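Local coordinates for acetoacetate decarboxylase (Sphingomonas wittichii, PDB 5UPB), which belongs to the acetoacetate decarboxylase superfamily as a decarboxylase-like enzyme and probably acts as a lyase on carbonyl-containing substrates, at the interface of chains A and B. Numbering follows the deposited sequence. Chains: chain A/B, Acetoacetate decarboxylase.

The interface of chains A and B. Residues chain A 115, 185-187; chain B 3-4, 112, 116.
This is a two-fold symmetric interface between two copies of an acetoacetate decarboxylase-like enzyme; the patch described here is mostly carbon-to-carbon packing. A:Trp115, A:Trp186 and A:Pro187 meet B:Leu116, B:Ile112 and B:Thr4, and the patch joins the chains in the deposited tetramer, which may be the biological form. It has a twin with the chains exchanged. The helix 108-116 of each chain takes part, with the end of strand 179-186 and the N-terminal segment.

B:Leu116 reaches A:Trp186 with one branch. Its CD2 methyl lies over the middle of the six-membered ring, 3.4 Å from the centroid, in a CH-pi contact. The same CD2 lies 4.0 Å from A:Pro187 CD, so this methyl touches both the indole and the proline ring. In A:Trp186, chi1 of -164° sends the indole out toward the B helix, and chi2 of -120° turns its face to B:Leu116. At the edge of this indole, in its plane, sits A:Trp115 CE3 of the same chain, so A:Trp115 borders A:Trp186 and may help to keep the indole in place. With an alanine here instead of A:Trp186, B:Leu116 CD2 would probably lose its aromatic face and a gap would open beside A:Trp115.

B:Ile112 reaches toward A:Trp115 from across the interface, its CD1 methyl above one face of the six-membered ring, 3.9 Å from the centroid and somewhat off its middle. The CG2 branch of B:Ile112 meets the far end of the indole, 3.8 Å from A:Trp115 CH2. B:Thr4 meets that same CH2 through its CB, at 3.9 Å. The methyl CG2 of B:Thr4 turns instead to A:Pro187, 3.8 Å from CG. With OG1 of B:Thr4 at chi1 71°, this methyl is left to face the proline.

The carbonyl oxygen of B:Ala3 lies 3.4 Å from A:Pro187 CG. It also meets the edge of the A:His185 imidazole in the ring plane, 3.2 Å from CE1.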
loop_
_atom_site.group_PDB
_atom_site.type_symbol
_atom_site.label_atom_id
_atom_site.label_comp_id
_atom_site.label_asym_id
_atom_site.label_seq_id
_atom_site.Cartn_x
_atom_site.Cartn_y
_atom_site.Cartn_z
ATOM N N TRP A 115 7.739 2.942 -19.778
ATOM C CA TRP A 115 7.074 2.426 -20.971
ATOM C C TRP A 115 7.368 3.313 -22.174
ATOM O O TRP A 115 7.553 2.817 -23.294
ATOM C CB TRP A 115 5.550 2.316 -20.760
ATOM C CG TRP A 115 5.023 1.089 -20.059
ATOM C CD1 TRP A 115 5.434 0.575 -18.859
ATOM C CD2 TRP A 115 3.945 0.237 -20.504
ATOM N NE1 TRP A 115 4.694 -0.553 -18.538
ATOM C CE2 TRP A 115 3.771 -0.774 -19.522
ATOM C CE3 TRP A 115 3.119 0.230 -21.633
ATOM C CZ2 TRP A 115 2.813 -1.788 -19.639
ATOM C CZ3 TRP A 115 2.166 -0.775 -21.747
ATOM C CH2 TRP A 115 2.028 -1.774 -20.750
ATOM N N HIS A 185 6.358 0.103 -27.026
ATOM C CA HIS A 185 5.264 -0.694 -27.550
ATOM C C HIS A 185 3.952 -0.128 -27.035
ATOM O O HIS A 185 3.824 0.112 -25.831
ATOM C CB HIS A 185 5.430 -2.165 -27.109
ATOM C CG HIS A 185 4.433 -3.094 -27.732
ATOM N ND1 HIS A 185 3.390 -3.634 -27.021
ATOM C CD2 HIS A 185 4.329 -3.585 -28.992
ATOM C CE1 HIS A 185 2.671 -4.406 -27.819
ATOM N NE2 HIS A 185 3.215 -4.389 -29.023
ATOM N N TRP A 186 3.005 0.122 -27.943
ATOM C CA TRP A 186 1.723 0.716 -27.574
ATOM C C TRP A 186 0.675 0.106 -28.488
ATOM O O TRP A 186 0.382 0.632 -29.572
ATOM C CB TRP A 186 1.754 2.239 -27.680
ATOM C CG TRP A 186 0.622 2.934 -26.969
ATOM C CD1 TRP A 186 -0.328 3.753 -27.536
ATOM C CD2 TRP A 186 0.305 2.865 -25.570
ATOM N NE1 TRP A 186 -1.198 4.215 -26.571
ATOM C CE2 TRP A 186 -0.843 3.678 -25.360
ATOM C CE3 TRP A 186 0.878 2.210 -24.476
ATOM C CZ2 TRP A 186 -1.427 3.849 -24.097
ATOM C CZ3 TRP A 186 0.289 2.368 -23.214
ATOM C CH2 TRP A 186 -0.860 3.192 -23.042
ATOM N N PRO A 187 0.124 -1.036 -28.113
ATOM C CA PRO A 187 -0.702 -1.789 -29.059
ATOM C C PRO A 187 -2.070 -1.155 -29.235
ATOM O O PRO A 187 -2.502 -0.306 -28.454
ATOM C CB PRO A 187 -0.821 -3.173 -28.404
ATOM C CG PRO A 187 -0.701 -2.881 -26.931
ATOM C CD PRO A 187 0.304 -1.752 -26.833
ATOM N N ALA B 3 -1.552 -8.693 -24.938
ATOM C CA ALA B 3 -1.272 -7.754 -26.015
ATOM C C ALA B 3 -0.241 -6.720 -25.605
ATOM O O ALA B 3 0.296 -6.078 -26.484
ATOM C CB ALA B 3 -2.526 -7.031 -26.454
ATOM N N THR B 4 -0.011 -6.525 -24.302
ATOM C CA THR B 4 0.939 -5.538 -23.809
ATOM C C THR B 4 2.145 -6.213 -23.182
ATOM O O THR B 4 2.243 -7.446 -23.120
ATOM C CB THR B 4 0.319 -4.614 -22.765
ATOM O OG1 THR B 4 0.089 -5.346 -21.552
ATOM C CG2 THR B 4 -1.005 -3.973 -23.265
ATOM N N ILE B 112 -3.560 0.688 -17.444
ATOM C CA ILE B 112 -3.059 0.542 -18.799
ATOM C C ILE B 112 -4.189 0.291 -19.764
ATOM O O ILE B 112 -4.244 0.897 -20.843
ATOM C CB ILE B 112 -1.972 -0.557 -18.869
ATOM C CG1 ILE B 112 -0.705 -0.050 -18.194
ATOM C CG2 ILE B 112 -1.692 -0.978 -20.322
ATOM C CD1 ILE B 112 0.031 1.090 -18.928
ATOM N N LEU B 116 -4.860 2.807 -23.016
ATOM C CA LEU B 116 -4.914 2.314 -24.391
ATOM C C LEU B 116 -6.179 2.771 -25.094
ATOM O O LEU B 116 -6.184 2.896 -26.324
ATOM C CB LEU B 116 -4.835 0.784 -24.428
ATOM C CG LEU B 116 -3.512 0.183 -23.958
ATOM C CD1 LEU B 116 -3.713 -1.323 -23.726
ATOM C CD2 LEU B 116 -2.432 0.473 -24.976
#